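Local coordinates for FACT-Spt16 (Cicer arietinum, PDB 5CE6), which probably acts as a histone chaperone within the FACT complex, its N-terminal domain being associated with histone H3-H4 binding in transcription, at residues Glu201-Thr204 and Tyr205-Ala209; Ile434-Lys437 and Asp438-Asp441. All coordinates share one frame; numbering follows the deposited sequence.

Contact 1 of 2, residues Glu201-Thr204 and Tyr205-Ala209; sequences EEIT and YIKRA
Glu201 and Tyr205 face each other across the first full turn of helix 200-230, a helix of the M24 peptidase-like fold of Spt16N. The backbone is regular alpha helix. Tyr205 N donates to Glu201 O at 3.1 Å, and the amides of Ile206, Lys207 and Arg208 repeat the bond to the carbonyls four residues earlier. Glu201 O also lies over the middle of one face of the Tyr205 ring. The same two residues meet again at their ends. Tyr205 OH donates to Glu201 OE2 at 2.7 Å, reaching the carboxylate on its anti side, 17° out of its plane. Glu201 can reach because CG stands anti to the backbone N (chi1 174°) and the chain runs on extended. On the way, Glu201 CG packs against Tyr205 CE2 at 3.5 Å. Carboxylate and ring planes stand 79° apart. Further along, Thr204 CG2 covers one face of the Arg208 guanidinium near its rim, 3.8 Å from NH2, while Thr204 OG1 bonds back to Asn200 O. Ile203 CG2 touches Lys207 CE at 3.8 Å. Glu202 turns elsewhere: OE2 bonds Tyr309 OH, and OE1 accepts from Ser199 N. The Tyr205-Glu201 pair is thus gripped twice, by a main-chain bond and by a side-chain bond. The hydroxyl bond, together with the nearby helix N terminus, would be expected to favour a charged Glu201 carboxylate, and the bond itself to fix where the end of the ring sits.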
ATOM      1  N   GLU A 201       6.853  15.537  -5.733  1.00 14.76           N
ATOM      2  CA  GLU A 201       7.966  14.856  -5.078  1.00 13.05           C
ATOM      3  C   GLU A 201       7.595  13.406  -4.778  1.00 14.82           C
ATOM      4  O   GLU A 201       8.371  12.486  -5.043  1.00 16.02           O
ATOM      5  CB  GLU A 201       8.369  15.589  -3.793  1.00 13.46           C
ATOM      6  CG  GLU A 201       9.433  14.870  -2.975  1.00 18.16           C
ATOM      7  CD  GLU A 201       9.783  15.613  -1.698  1.00 21.89           C
ATOM      8  OE1 GLU A 201       9.171  16.667  -1.446  1.00 28.32           O
ATOM      9  OE2 GLU A 201      10.676  15.150  -0.962  1.00 22.64           O
ATOM     10  N   GLU A 202       6.390  13.210  -4.256  1.00 11.50           N
ATOM     11  CA  GLU A 202       5.943  11.873  -3.878  1.00 10.68           C
ATOM     12  C   GLU A 202       5.794  10.996  -5.113  1.00 11.54           C
ATOM     13  O   GLU A 202       6.145   9.814  -5.092  1.00 11.82           O
ATOM     14  CB  GLU A 202       4.623  11.939  -3.105  1.00 12.42           C
ATOM     15  CG  GLU A 202       4.698  12.685  -1.773  1.00 12.81           C
ATOM     16  CD  GLU A 202       3.359  12.708  -1.073  1.00 13.58           C
ATOM     17  OE1 GLU A 202       2.458  13.409  -1.574  1.00 16.13           O
ATOM     18  OE2 GLU A 202       3.184  12.012  -0.042  1.00 15.67           O
ATOM     19  N   ILE A 203       5.287  11.579  -6.191  1.00 12.28           N
ATOM     20  CA  ILE A 203       5.141  10.834  -7.440  1.00 12.95           C
ATOM     21  C   ILE A 203       6.507  10.395  -7.960  1.00 11.53           C
ATOM     22  O   ILE A 203       6.660   9.298  -8.493  1.00 12.82           O
ATOM     23  CB  ILE A 203       4.375  11.654  -8.482  1.00 13.58           C
ATOM     24  CG1 ILE A 203       2.886  11.668  -8.120  1.00 12.93           C
ATOM     25  CG2 ILE A 203       4.563  11.089  -9.887  1.00 13.96           C
ATOM     26  CD1 ILE A 203       2.102  12.751  -8.842  1.00 17.77           C
ATOM     27  N   THR A 204       7.515  11.239  -7.770  1.00 11.50           N
ATOM     28  CA  THR A 204       8.861  10.869  -8.179  1.00 13.68           C
ATOM     29  C   THR A 204       9.358   9.642  -7.413  1.00 13.93           C
ATOM     30  O   THR A 204       9.903   8.717  -8.013  1.00 12.39           O
ATOM     31  CB  THR A 204       9.825  12.032  -8.002  1.00 14.34           C
ATOM     32  OG1 THR A 204       9.504  13.031  -8.977  1.00 18.55           O
ATOM     33  CG2 THR A 204      11.279  11.574  -8.208  1.00 15.03           C
ATOM     34  N   TYR A 205       9.161   9.628  -6.098  1.00 14.03           N
ATOM     35  CA  TYR A 205       9.578   8.476  -5.287  1.00 10.83           C
ATOM     36  C   TYR A 205       8.851   7.194  -5.693  1.00 13.71           C
ATOM     37  O   TYR A 205       9.463   6.130  -5.741  1.00 12.33           O
ATOM     38  CB  TYR A 205       9.401   8.758  -3.789  1.00 10.70           C
ATOM     39  CG  TYR A 205      10.189   9.977  -3.327  1.00 11.51           C
ATOM     40  CD1 TYR A 205      11.314  10.415  -4.032  1.00 14.27           C
ATOM     41  CD2 TYR A 205       9.808  10.687  -2.198  1.00 14.71           C
ATOM     42  CE1 TYR A 205      12.032  11.521  -3.621  1.00 17.01           C
ATOM     43  CE2 TYR A 205      10.533  11.811  -1.782  1.00 13.35           C
ATOM     44  CZ  TYR A 205      11.641  12.211  -2.499  1.00 15.13           C
ATOM     45  OH  TYR A 205      12.361  13.325  -2.109  1.00 17.37           O
ATOM     46  N   ILE A 206       7.559   7.295  -5.995  1.00 10.18           N
ATOM     47  CA  ILE A 206       6.800   6.131  -6.462  1.00  9.06           C
ATOM     48  C   ILE A 206       7.328   5.643  -7.815  1.00  9.33           C
ATOM     49  O   ILE A 206       7.453   4.436  -8.042  1.00 12.12           O
ATOM     50  CB  ILE A 206       5.287   6.452  -6.538  1.00 11.66           C
ATOM     51  CG1 ILE A 206       4.745   6.722  -5.126  1.00 13.74           C
ATOM     52  CG2 ILE A 206       4.511   5.314  -7.227  1.00 13.46           C
ATOM     53  CD1 ILE A 206       3.320   7.273  -5.072  1.00 15.87           C
ATOM     54  N   LYS A 207       7.635   6.566  -8.721  1.00 10.89           N
ATOM     55  CA  LYS A 207       8.206   6.176 -10.008  1.00 11.26           C
ATOM     56  C   LYS A 207       9.565   5.507  -9.832  1.00 15.53           C
ATOM     57  O   LYS A 207       9.860   4.532 -10.523  1.00 15.65           O
ATOM     58  CB  LYS A 207       8.352   7.385 -10.935  1.00 13.83           C
ATOM     59  CG  LYS A 207       7.037   7.958 -11.410  1.00 18.06           C
ATOM     60  CD  LYS A 207       7.297   9.201 -12.264  1.00 26.36           C
ATOM     61  CE  LYS A 207       6.069   9.644 -13.035  1.00 35.55           C
ATOM     62  NZ  LYS A 207       6.381  10.834 -13.897  1.00 34.91           N
ATOM     63  N   ARG A 208      10.396   6.037  -8.929  1.00 13.40           N
ATOM     64  CA  ARG A 208      11.688   5.408  -8.634  1.00 13.71           C
ATOM     65  C   ARG A 208      11.460   3.982  -8.132  1.00 12.50           C
ATOM     66  O   ARG A 208      12.106   3.049  -8.591  1.00 14.11           O
ATOM     67  CB  ARG A 208      12.485   6.201  -7.587  1.00 12.06           C
ATOM     68  CG  ARG A 208      12.802   7.650  -7.995  1.00 13.97           C
ATOM     69  CD  ARG A 208      13.899   7.746  -9.052  1.00 21.80           C
ATOM     70  NE  ARG A 208      14.144   9.136  -9.462  1.00 22.57           N
ATOM     71  CZ  ARG A 208      13.695   9.669 -10.595  1.00 27.59           C
ATOM     72  NH1 ARG A 208      12.981   8.931 -11.435  1.00 28.79           N
ATOM     73  NH2 ARG A 208      13.950  10.944 -10.885  1.00 21.82           N
ATOM     74  N   ALA A 209      10.533   3.833  -7.189  1.00 11.79           N
ATOM     75  CA  ALA A 209      10.191   2.529  -6.628  1.00 10.93           C
ATOM     76  C   ALA A 209       9.703   1.597  -7.728  1.00 15.70           C
ATOM     77  O   ALA A 209      10.158   0.456  -7.828  1.00 12.15           O
ATOM     78  CB  ALA A 209       9.134   2.678  -5.555  1.00  9.77           C
TER

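Contact 2 of 2, residues Ile434-Lys437 and Asp438-Asp441; sequences IINK and DKTD
Asn436 and Lys439 close the turn of the antiparallel beta hairpin formed by strands 424-435 and 440-442. Asn436 N donates to Lys439 O at 3.0 Å. Lys437 and Asp438 lie between them with backbone angles close to a type I turn. Below the turn, Ile434 and Asp441 form a hydrogen-bonded pair: Ile434 N gives to Asp441 O, and Asp441 N gives to Ile434 O. Ile435 and Thr440 make the next, non-hydrogen-bonded pair, their side chains lying alongside each other.

The Asn436 side chain runs back along the hairpin. CB sits 3.2 Å from Lys439 O and 3.8 Å from Asp438 OD1. CG stands anti to its own carbonyl carbon (chi1 -60°), which sends the amide toward Asp441. Asn436 CG lies 3.8 Å from Asp441 OD2. Asn436 ND2 is modelled 2.5 Å from Asp441 OD2, too short to be taken at face value. The side chains cross at about a right angle, with amide and carboxylate planes 61° apart. The other oxygen, Asp441 OD1, takes a salt bridge from Lys439 NZ; the modelled 2.4 Å is very short, and the exact length is doubtful. The Asp441 carboxylate is therefore flanked by an amide and an ammonium group. A leucine in place of Asn436 would probably leave Asp441 OD2 facing hydrocarbon where the amide now lies. Lys439 N, buried by the turn, has no partner in the model. Thr440 OG1 bonds Leu343 O and also a water 2.7 Å away, and that water donates to Asn436 O at 2.9 Å.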
ATOM      1  N   ILE A 434       0.067   6.116 -12.427  1.00  9.12           N
ATOM      2  CA  ILE A 434       0.006   7.463 -11.864  1.00 12.47           C
ATOM      3  C   ILE A 434      -1.037   8.238 -12.642  1.00  9.95           C
ATOM      4  O   ILE A 434      -1.012   8.245 -13.866  1.00 12.28           O
ATOM      5  CB  ILE A 434       1.347   8.206 -12.015  1.00 19.07           C
ATOM      6  CG1 ILE A 434       2.500   7.339 -11.510  1.00 23.23           C
ATOM      7  CG2 ILE A 434       1.299   9.561 -11.291  1.00 15.52           C
ATOM      8  CD1 ILE A 434       2.639   7.325 -10.042  1.00 24.90           C
ATOM      9  N   ILE A 435      -1.972   8.876 -11.943  1.00 10.57           N
ATOM     10  CA  ILE A 435      -3.005   9.640 -12.637  1.00 10.66           C
ATOM     11  C   ILE A 435      -2.530  11.064 -12.801  1.00 12.76           C
ATOM     12  O   ILE A 435      -2.462  11.812 -11.835  1.00 16.87           O
ATOM     13  CB  ILE A 435      -4.345   9.689 -11.874  1.00 14.15           C
ATOM     14  CG1 ILE A 435      -4.809   8.275 -11.495  1.00 11.10           C
ATOM     15  CG2 ILE A 435      -5.401  10.436 -12.715  1.00 19.48           C
ATOM     16  CD1 ILE A 435      -4.884   7.285 -12.662  1.00 12.14           C
ATOM     17  N   ASN A 436      -2.190  11.439 -14.024  1.00 14.60           N
ATOM     18  CA  ASN A 436      -1.901  12.843 -14.286  1.00 23.21           C
ATOM     19  C   ASN A 436      -3.116  13.485 -14.936  1.00 22.71           C
ATOM     20  O   ASN A 436      -4.054  12.791 -15.334  1.00 26.62           O
ATOM     21  CB  ASN A 436      -0.650  12.994 -15.154  1.00 29.73           C
ATOM     22  CG  ASN A 436       0.588  12.393 -14.502  1.00 26.75           C
ATOM     23  OD1 ASN A 436       0.944  12.744 -13.385  1.00 27.37           O
ATOM     24  ND2 ASN A 436       1.234  11.464 -15.201  1.00 30.75           N
ATOM     25  N   LYS A 437      -3.100  14.809 -15.049  1.00 26.70           N
ATOM     26  CA  LYS A 437      -4.240  15.535 -15.595  1.00 26.64           C
ATOM     27  C   LYS A 437      -4.557  15.108 -17.025  1.00 30.06           C
ATOM     28  O   LYS A 437      -5.721  14.933 -17.394  1.00 32.92           O
ATOM     29  CB  LYS A 437      -3.971  17.040 -15.544  1.00 33.64           C
ATOM     30  CG  LYS A 437      -5.064  17.888 -16.151  1.00 41.02           C
ATOM     31  CD  LYS A 437      -5.145  19.235 -15.447  1.00 45.85           C
ATOM     32  CE  LYS A 437      -5.087  20.369 -16.442  1.00 54.09           C
ATOM     33  NZ  LYS A 437      -6.010  20.105 -17.578  1.00 52.33           N
ATOM     34  N   ASP A 438      -3.507  14.906 -17.815  1.00 29.29           N
ATOM     35  CA  ASP A 438      -3.646  14.699 -19.247  1.00 35.52           C
ATOM     36  C   ASP A 438      -3.399  13.265 -19.715  1.00 34.39           C
ATOM     37  O   ASP A 438      -3.717  12.916 -20.851  1.00 39.55           O
ATOM     38  CB  ASP A 438      -2.688  15.638 -19.977  1.00 43.94           C
ATOM     39  CG  ASP A 438      -1.267  15.531 -19.456  1.00 49.02           C
ATOM     40  OD1 ASP A 438      -1.087  15.229 -18.252  1.00 41.02           O
ATOM     41  OD2 ASP A 438      -0.330  15.746 -20.254  1.00 56.52           O
ATOM     42  N   LYS A 439      -2.818  12.438 -18.851  1.00 31.32           N
ATOM     43  CA  LYS A 439      -2.543  11.053 -19.211  1.00 22.49           C
ATOM     44  C   LYS A 439      -2.340  10.194 -17.976  1.00 20.58           C
ATOM     45  O   LYS A 439      -2.017  10.690 -16.900  1.00 24.80           O
ATOM     46  CB  LYS A 439      -1.312  10.950 -20.119  1.00 34.44           C
ATOM     47  CG  LYS A 439       0.011  11.160 -19.397  1.00 43.68           C
ATOM     48  CD  LYS A 439       1.183  11.160 -20.371  1.00 50.97           C
ATOM     49  CE  LYS A 439       2.419  11.812 -19.762  1.00 56.07           C
ATOM     50  NZ  LYS A 439       3.048  11.013 -18.676  1.00 57.65           N
ATOM     51  N   THR A 440      -2.535   8.898 -18.154  1.00 19.17           N
ATOM     52  CA  THR A 440      -2.335   7.948 -17.079  1.00 21.65           C
ATOM     53  C   THR A 440      -1.062   7.173 -17.372  1.00 26.99           C
ATOM     54  O   THR A 440      -0.954   6.529 -18.412  1.00 32.37           O
ATOM     55  CB  THR A 440      -3.548   7.031 -16.970  1.00 17.87           C
ATOM     56  OG1 THR A 440      -4.666   7.800 -16.500  1.00 26.96           O
ATOM     57  CG2 THR A 440      -3.277   5.866 -16.007  1.00 21.58           C
ATOM     58  N   ASP A 441      -0.096   7.260 -16.460  1.00 19.39           N
ATOM     59  CA  ASP A 441       1.228   6.675 -16.660  1.00 15.64           C
ATOM     60  C   ASP A 441       1.318   5.304 -16.020  1.00 16.42           C
ATOM     61  O   ASP A 441       1.137   5.179 -14.815  1.00 15.61           O
ATOM     62  CB  ASP A 441       2.311   7.564 -16.042  1.00 22.06           C
ATOM     63  CG  ASP A 441       2.403   8.916 -16.699  1.00 44.46           C
ATOM     64  OD1 ASP A 441       1.955   9.043 -17.858  1.00 50.61           O
ATOM     65  OD2 ASP A 441       2.932   9.853 -16.060  1.00 47.52           O
TER
HETATM   66  O   HOH W   1      -5.246  10.462 -16.675  1.00 28.25           O

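How the contacts relate
From the N terminus, contact 1 comes first, at the start of helix 200-230. It closes only local i to i+4 turns of the helix. The chain then runs through more than 200 residues of the fold before contact 2 folds it back in the hairpin of strands 424-435 and 440-442. The two are in series and neither nests nor crosses. The centres of contact 1 and contact 2 lie about 14 Å apart, yet the contacts touch. Ile434 CG2 packs on Ile203 CG2 at 3.9 Å, and Ile434 CD1 meets Ile206 CG2 at the same distance. Ile434 thus joins the beginning of helix 200-230 to the end of strand 424-435, part of a four-stranded antiparallel sheet.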